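PDB 5H5M: alpha-catenin-like protein hmp-1 from Caenorhabditis elegans, which binds beta-catenin and actin filaments as part of the cadherin-catenin complex of adherens junctions, and is required for cell migration during body enclosure and cell shape changes during elongation. Local coordinates for residues A246-D251 and G281-R286; D323-R328 and T360-A365. All coordinates share one frame; numbering follows the deposited sequence.

Contact 1 of 2, residues A246-D251 and G281-R286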
loop_
_atom_site.group_PDB
_atom_site.type_symbol
_atom_site.label_atom_id
_atom_site.label_comp_id
_atom_site.label_asym_id
_atom_site.label_seq_id
_atom_site.Cartn_x
_atom_site.Cartn_y
_atom_site.Cartn_z
ATOM N N ALA A 246 -6.534 -5.447 -6.772
ATOM C CA ALA A 246 -6.499 -6.742 -6.107
ATOM C C ALA A 246 -7.081 -6.655 -4.697
ATOM O O ALA A 246 -7.730 -7.585 -4.227
ATOM C CB ALA A 246 -5.070 -7.277 -6.061
ATOM N N HIS A 247 -6.842 -5.533 -4.026
ATOM C CA HIS A 247 -7.316 -5.356 -2.659
ATOM C C HIS A 247 -8.828 -5.131 -2.614
ATOM O O HIS A 247 -9.495 -5.562 -1.674
ATOM C CB HIS A 247 -6.580 -4.196 -1.987
ATOM C CG HIS A 247 -5.204 -4.549 -1.510
ATOM N ND1 HIS A 247 -4.449 -3.709 -0.724
ATOM C CD2 HIS A 247 -4.454 -5.662 -1.708
ATOM C CE1 HIS A 247 -3.288 -4.288 -0.454
ATOM N NE2 HIS A 247 -3.268 -5.469 -1.041
ATOM N N ILE A 248 -9.362 -4.457 -3.628
ATOM C CA ILE A 248 -10.804 -4.261 -3.752
ATOM C C ILE A 248 -11.513 -5.611 -3.884
ATOM O O ILE A 248 -12.596 -5.815 -3.329
ATOM C CB ILE A 248 -11.146 -3.355 -4.959
ATOM C CG1 ILE A 248 -10.761 -1.905 -4.657
ATOM C CG2 ILE A 248 -12.623 -3.424 -5.290
ATOM C CD1 ILE A 248 -10.907 -0.975 -5.838
ATOM N N VAL A 249 -10.884 -6.537 -4.602
ATOM C CA VAL A 249 -11.392 -7.901 -4.719
ATOM C C VAL A 249 -11.367 -8.610 -3.363
ATOM O O VAL A 249 -12.347 -9.248 -2.974
ATOM C CB VAL A 249 -10.582 -8.717 -5.746
ATOM C CG1 VAL A 249 -10.929 -10.205 -5.662
ATOM C CG2 VAL A 249 -10.815 -8.179 -7.151
ATOM N N GLU A 250 -10.249 -8.489 -2.650
ATOM C CA GLU A 250 -10.122 -9.038 -1.296
ATOM C C GLU A 250 -11.207 -8.513 -0.360
ATOM O O GLU A 250 -11.816 -9.278 0.391
ATOM C CB GLU A 250 -8.756 -8.708 -0.697
ATOM C CG GLU A 250 -7.578 -9.433 -1.311
ATOM C CD GLU A 250 -6.280 -9.119 -0.585
ATOM O OE1 GLU A 250 -5.201 -9.492 -1.094
ATOM O OE2 GLU A 250 -6.342 -8.495 0.497
ATOM N N ASP A 251 -11.431 -7.201 -0.400
ATOM C CA ASP A 251 -12.453 -6.570 0.432
ATOM C C ASP A 251 -13.836 -7.146 0.151
ATOM O O ASP A 251 -14.605 -7.406 1.075
ATOM C CB ASP A 251 -12.476 -5.058 0.214
ATOM C CG ASP A 251 -11.203 -4.381 0.668
ATOM O OD1 ASP A 251 -10.482 -4.960 1.512
ATOM O OD2 ASP A 251 -10.932 -3.261 0.183
ATOM N N GLY A 281 -16.403 0.257 3.593
ATOM C CA GLY A 281 -15.540 1.336 4.036
ATOM C C GLY A 281 -14.150 1.279 3.425
ATOM O O GLY A 281 -13.576 2.314 3.087
ATOM N N SER A 282 -13.608 0.071 3.281
ATOM C CA SER A 282 -12.279 -0.104 2.694
ATOM C C SER A 282 -12.311 0.150 1.193
ATOM O O SER A 282 -11.446 0.838 0.650
ATOM C CB SER A 282 -11.735 -1.509 2.971
ATOM O OG SER A 282 -11.516 -1.719 4.356
ATOM N N ILE A 283 -13.309 -0.420 0.528
ATOM C CA ILE A 283 -13.472 -0.256 -0.909
ATOM C C ILE A 283 -13.625 1.217 -1.280
ATOM O O ILE A 283 -12.989 1.700 -2.215
ATOM C CB ILE A 283 -14.681 -1.053 -1.419
ATOM C CG1 ILE A 283 -14.402 -2.550 -1.285
ATOM C CG2 ILE A 283 -14.996 -0.696 -2.863
ATOM C CD1 ILE A 283 -15.512 -3.439 -1.781
ATOM N N ARG A 284 -14.454 1.933 -0.528
ATOM C CA ARG A 284 -14.659 3.355 -0.776
ATOM C C ARG A 284 -13.349 4.131 -0.633
ATOM O O ARG A 284 -12.991 4.928 -1.503
ATOM C CB ARG A 284 -15.714 3.924 0.176
ATOM C CG ARG A 284 -15.938 5.417 0.004
ATOM C CD ARG A 284 -16.989 5.959 0.963
ATOM N NE ARG A 284 -17.154 7.402 0.799
ATOM C CZ ARG A 284 -18.061 7.969 0.009
ATOM N NH1 ARG A 284 -18.906 7.218 -0.685
ATOM N NH2 ARG A 284 -18.131 9.291 -0.079
ATOM N N GLY A 285 -12.639 3.883 0.465
ATOM C CA GLY A 285 -11.382 4.552 0.737
ATOM C C GLY A 285 -10.331 4.304 -0.329
ATOM O O GLY A 285 -9.679 5.239 -0.793
ATOM N N ARG A 286 -10.172 3.044 -0.719
ATOM C CA ARG A 286 -9.201 2.673 -1.743
ATOM C C ARG A 286 -9.556 3.284 -3.096
ATOM O O ARG A 286 -8.683 3.769 -3.819
ATOM C CB ARG A 286 -9.109 1.152 -1.875
ATOM C CG ARG A 286 -8.599 0.424 -0.638
ATOM C CD ARG A 286 -8.287 -1.029 -0.972
ATOM N NE ARG A 286 -8.544 -1.936 0.142
ATOM C CZ ARG A 286 -7.659 -2.233 1.090
ATOM N NH1 ARG A 286 -6.450 -1.686 1.075
ATOM N NH2 ARG A 286 -7.988 -3.075 2.060
#
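The guanidinium of Arg286 has His247 CB over one face, 3.6 Å above its plane and offset toward the rim, while the carboxylate of Asp251 sits at its edge. These groups join two antiparallel helices of a four-helix bundle in the M domain, helices 237-260 and 276-300, whose local axes pass 9.2 Å apart at 164°. The salt bridge is side-on and two-pronged. Arg286 NE gives a nearly straight bond to Asp251 OD2 (2.7 Å, 173°), and Arg286 NH2 reaches Asp251 OD1 at 3.2 Å, with that oxygen tilted somewhat out of the guanidinium plane. Both oxygens use their syn lone pairs and the two flat groups are nearly coplanar, which fixes their rotation about each other. Asp251 OD1 also pairs with Arg254, and Arg286 NH1 with Asp121, so charges alternate through this buried site. The His247 imidazole stands steeply to the guanidinium, planes 74° apart; its own polar partners are Asp117 at NE2 and Ser120 at ND1. An alanine in place of Arg286 would probably leave Asp251 OD2 and Asp121 without this charged mate and take away the packing of NE and CD on His247 CB. Beside the ion pair the contact turns apolar. The CA atoms of Ile248 and Ile283 are the nearest across the two segments, yet their CG2 methyls come only to 4.4 Å. The tighter packing is by Ile283, whose CG1, beside its backbone N, lies 3.5 Å from Asp251 CB, and whose CD1 ends 4.1 Å from Ile248 O.

Contact 2 of 2, residues D323-R328 and T360-A365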
loop_
_atom_site.group_PDB
_atom_site.type_symbol
_atom_site.label_atom_id
_atom_site.label_comp_id
_atom_site.label_asym_id
_atom_site.label_seq_id
_atom_site.Cartn_x
_atom_site.Cartn_y
_atom_site.Cartn_z
ATOM N N ASP A 323 -20.592 6.708 -5.008
ATOM C CA ASP A 323 -21.858 7.025 -4.352
ATOM C C ASP A 323 -22.891 5.917 -4.533
ATOM O O ASP A 323 -23.555 5.516 -3.576
ATOM C CB ASP A 323 -22.420 8.347 -4.879
ATOM C CG ASP A 323 -21.635 9.548 -4.391
ATOM O OD1 ASP A 323 -21.024 9.453 -3.304
ATOM O OD2 ASP A 323 -21.636 10.585 -5.087
ATOM N N GLN A 324 -23.027 5.429 -5.762
ATOM C CA GLN A 324 -23.964 4.351 -6.063
ATOM C C GLN A 324 -23.623 3.086 -5.279
ATOM O O GLN A 324 -24.513 2.368 -4.827
ATOM C CB GLN A 324 -23.972 4.047 -7.564
ATOM C CG GLN A 324 -24.469 5.189 -8.432
ATOM C CD GLN A 324 -24.241 4.941 -9.913
ATOM O OE1 GLN A 324 -23.758 3.878 -10.310
ATOM N NE2 GLN A 324 -24.590 5.922 -10.738
ATOM N N PHE A 325 -22.330 2.818 -5.125
ATOM C CA PHE A 325 -21.872 1.669 -4.355
ATOM C C PHE A 325 -22.184 1.834 -2.870
ATOM O O PHE A 325 -22.728 0.928 -2.238
ATOM C CB PHE A 325 -20.372 1.452 -4.549
ATOM C CG PHE A 325 -19.758 0.537 -3.528
ATOM C CD1 PHE A 325 -19.990 -0.829 -3.576
ATOM C CD2 PHE A 325 -18.958 1.042 -2.517
ATOM C CE1 PHE A 325 -19.432 -1.677 -2.633
ATOM C CE2 PHE A 325 -18.396 0.199 -1.569
ATOM C CZ PHE A 325 -18.631 -1.159 -1.629
ATOM N N ALA A 326 -21.835 2.995 -2.323
ATOM C CA ALA A 326 -22.042 3.280 -0.908
ATOM C C ALA A 326 -23.517 3.204 -0.539
ATOM O O ALA A 326 -23.873 2.761 0.551
ATOM C CB ALA A 326 -21.480 4.648 -0.555
ATOM N N GLU A 327 -24.372 3.637 -1.458
ATOM C CA GLU A 327 -25.808 3.646 -1.225
ATOM C C GLU A 327 -26.360 2.228 -1.116
ATOM O O GLU A 327 -27.090 1.905 -0.177
ATOM C CB GLU A 327 -26.516 4.412 -2.343
ATOM C CG GLU A 327 -28.012 4.571 -2.139
ATOM C CD GLU A 327 -28.668 5.395 -3.236
ATOM O OE1 GLU A 327 -29.454 4.826 -4.023
ATOM O OE2 GLU A 327 -28.394 6.614 -3.306
ATOM N N ARG A 328 -25.994 1.379 -2.072
ATOM C CA ARG A 328 -26.466 -0.001 -2.097
ATOM C C ARG A 328 -25.862 -0.832 -0.969
ATOM O O ARG A 328 -26.543 -1.665 -0.370
ATOM C CB ARG A 328 -26.152 -0.642 -3.447
ATOM C CG ARG A 328 -26.875 0.004 -4.617
ATOM C CD ARG A 328 -26.342 -0.500 -5.946
ATOM N NE ARG A 328 -26.669 -1.902 -6.184
ATOM C CZ ARG A 328 -26.326 -2.570 -7.281
ATOM N NH1 ARG A 328 -25.640 -1.963 -8.242
ATOM N NH2 ARG A 328 -26.668 -3.844 -7.419
ATOM N N THR A 360 -18.754 -4.559 -8.122
ATOM C CA THR A 360 -18.380 -4.561 -9.533
ATOM C C THR A 360 -18.483 -3.153 -10.133
ATOM O O THR A 360 -17.744 -2.808 -11.054
ATOM C CB THR A 360 -19.251 -5.565 -10.317
ATOM O OG1 THR A 360 -19.051 -6.875 -9.775
ATOM C CG2 THR A 360 -18.877 -5.598 -11.783
ATOM N N LEU A 361 -19.389 -2.341 -9.590
ATOM C CA LEU A 361 -19.451 -0.915 -9.910
ATOM C C LEU A 361 -18.084 -0.253 -9.748
ATOM O O LEU A 361 -17.561 0.364 -10.676
ATOM C CB LEU A 361 -20.465 -0.203 -9.011
ATOM C CG LEU A 361 -21.882 0.128 -9.482
ATOM C CD1 LEU A 361 -22.482 -0.997 -10.298
ATOM C CD2 LEU A 361 -22.751 0.437 -8.270
ATOM N N VAL A 362 -17.519 -0.385 -8.554
ATOM C CA VAL A 362 -16.224 0.200 -8.237
ATOM C C VAL A 362 -15.094 -0.475 -9.012
ATOM O O VAL A 362 -14.234 0.192 -9.586
ATOM C CB VAL A 362 -15.930 0.105 -6.723
ATOM C CG1 VAL A 362 -14.521 0.586 -6.415
ATOM C CG2 VAL A 362 -16.959 0.901 -5.928
ATOM N N HIS A 363 -15.117 -1.804 -9.032
ATOM C CA HIS A 363 -14.038 -2.606 -9.604
ATOM C C HIS A 363 -13.875 -2.407 -11.116
ATOM O O HIS A 363 -12.760 -2.203 -11.600
ATOM C CB HIS A 363 -14.279 -4.087 -9.290
ATOM C CG HIS A 363 -13.111 -4.972 -9.595
ATOM N ND1 HIS A 363 -13.168 -5.982 -10.532
ATOM C CD2 HIS A 363 -11.857 -5.002 -9.087
ATOM C CE1 HIS A 363 -12.000 -6.596 -10.587
ATOM N NE2 HIS A 363 -11.186 -6.019 -9.720
ATOM N N ASP A 364 -14.983 -2.470 -11.854
ATOM C CA ASP A 364 -14.966 -2.226 -13.297
ATOM C C ASP A 364 -14.445 -0.831 -13.617
ATOM O O ASP A 364 -13.679 -0.642 -14.568
ATOM C CB ASP A 364 -16.363 -2.389 -13.903
ATOM C CG ASP A 364 -16.728 -3.838 -14.172
ATOM O OD1 ASP A 364 -15.824 -4.699 -14.180
ATOM O OD2 ASP A 364 -17.925 -4.112 -14.391
ATOM N N ALA A 365 -14.878 0.145 -12.823
ATOM C CA ALA A 365 -14.482 1.530 -13.031
ATOM C C ALA A 365 -12.978 1.697 -12.830
ATOM O O ALA A 365 -12.335 2.479 -13.528
ATOM C CB ALA A 365 -15.254 2.448 -12.101
#
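This is apolar helix-to-helix packing, partly buried, between two consecutive antiparallel helices of the M domain, 305-339 and 345-374, which form a hairpin within a four-helix bundle. Their local axes approach to 9.3 Å at 157°, with no hydrogen bond across the two segments. Leu361 and Val362, next to each other in sequence, carry one side of the contact and divide the work.

Val362 serves the inner part. Its CG2, anti to the carbonyl carbon, lies 3.7 Å from Phe325 CG and touches Phe325 CB and CD2 as well, so the methyl rests at the root of the ring, not at its far end. Phe325 has CG anti to its backbone N (chi1 165°), which places CG where the valine methyl meets it.

Leu361 fills the outer part and loses more surface to the opposite helix than any other residue here. Its CD2 does most of the touching: it meets Gln324 CB at 3.9 Å, comes 4.0 Å from Phe325 N, and lies 3.8 Å from Arg328 NH1. Both Gln324 and Arg328 cross the leucine at about a right angle, and its CD2 methyl is bordered by the stem of one polar side chain and the charged end of another. The contact of Leu361 with the guanidinium is packing alone; the charge of Arg328 is met at NE by Glu354, further back on helix 345-374.

Deeper in the bundle, the Phe325 and Val362 side of the contact faces helix 276-300, and Val362 also touches Ile248 of helix 237-260, while Leu317, on the earlier part of helix 305-339, packs against Val362 and Ala365.

How the contacts relate
Both contacts join antiparallel neighbours of one four-helix bundle: contact 1 pairs helices 237-260 and 276-300, contact 2 helices 305-339 and 345-374, and their centres are 11 Å apart. Contact 1 is the more buried, yet it is the one built around a salt bridge, its charges answered within the protein. Contact 2 runs from core to surface and relies on apolar packing, with long polar side chains along its outer margin. They meet at Ile283, whose CG2 is 3.7 Å from Phe325 CE2 and 3.8 Å from Val362 CG1. Further out, Val249 CG2 packs against His363 NE2, and Arg284 NH1 against Ala326 CB.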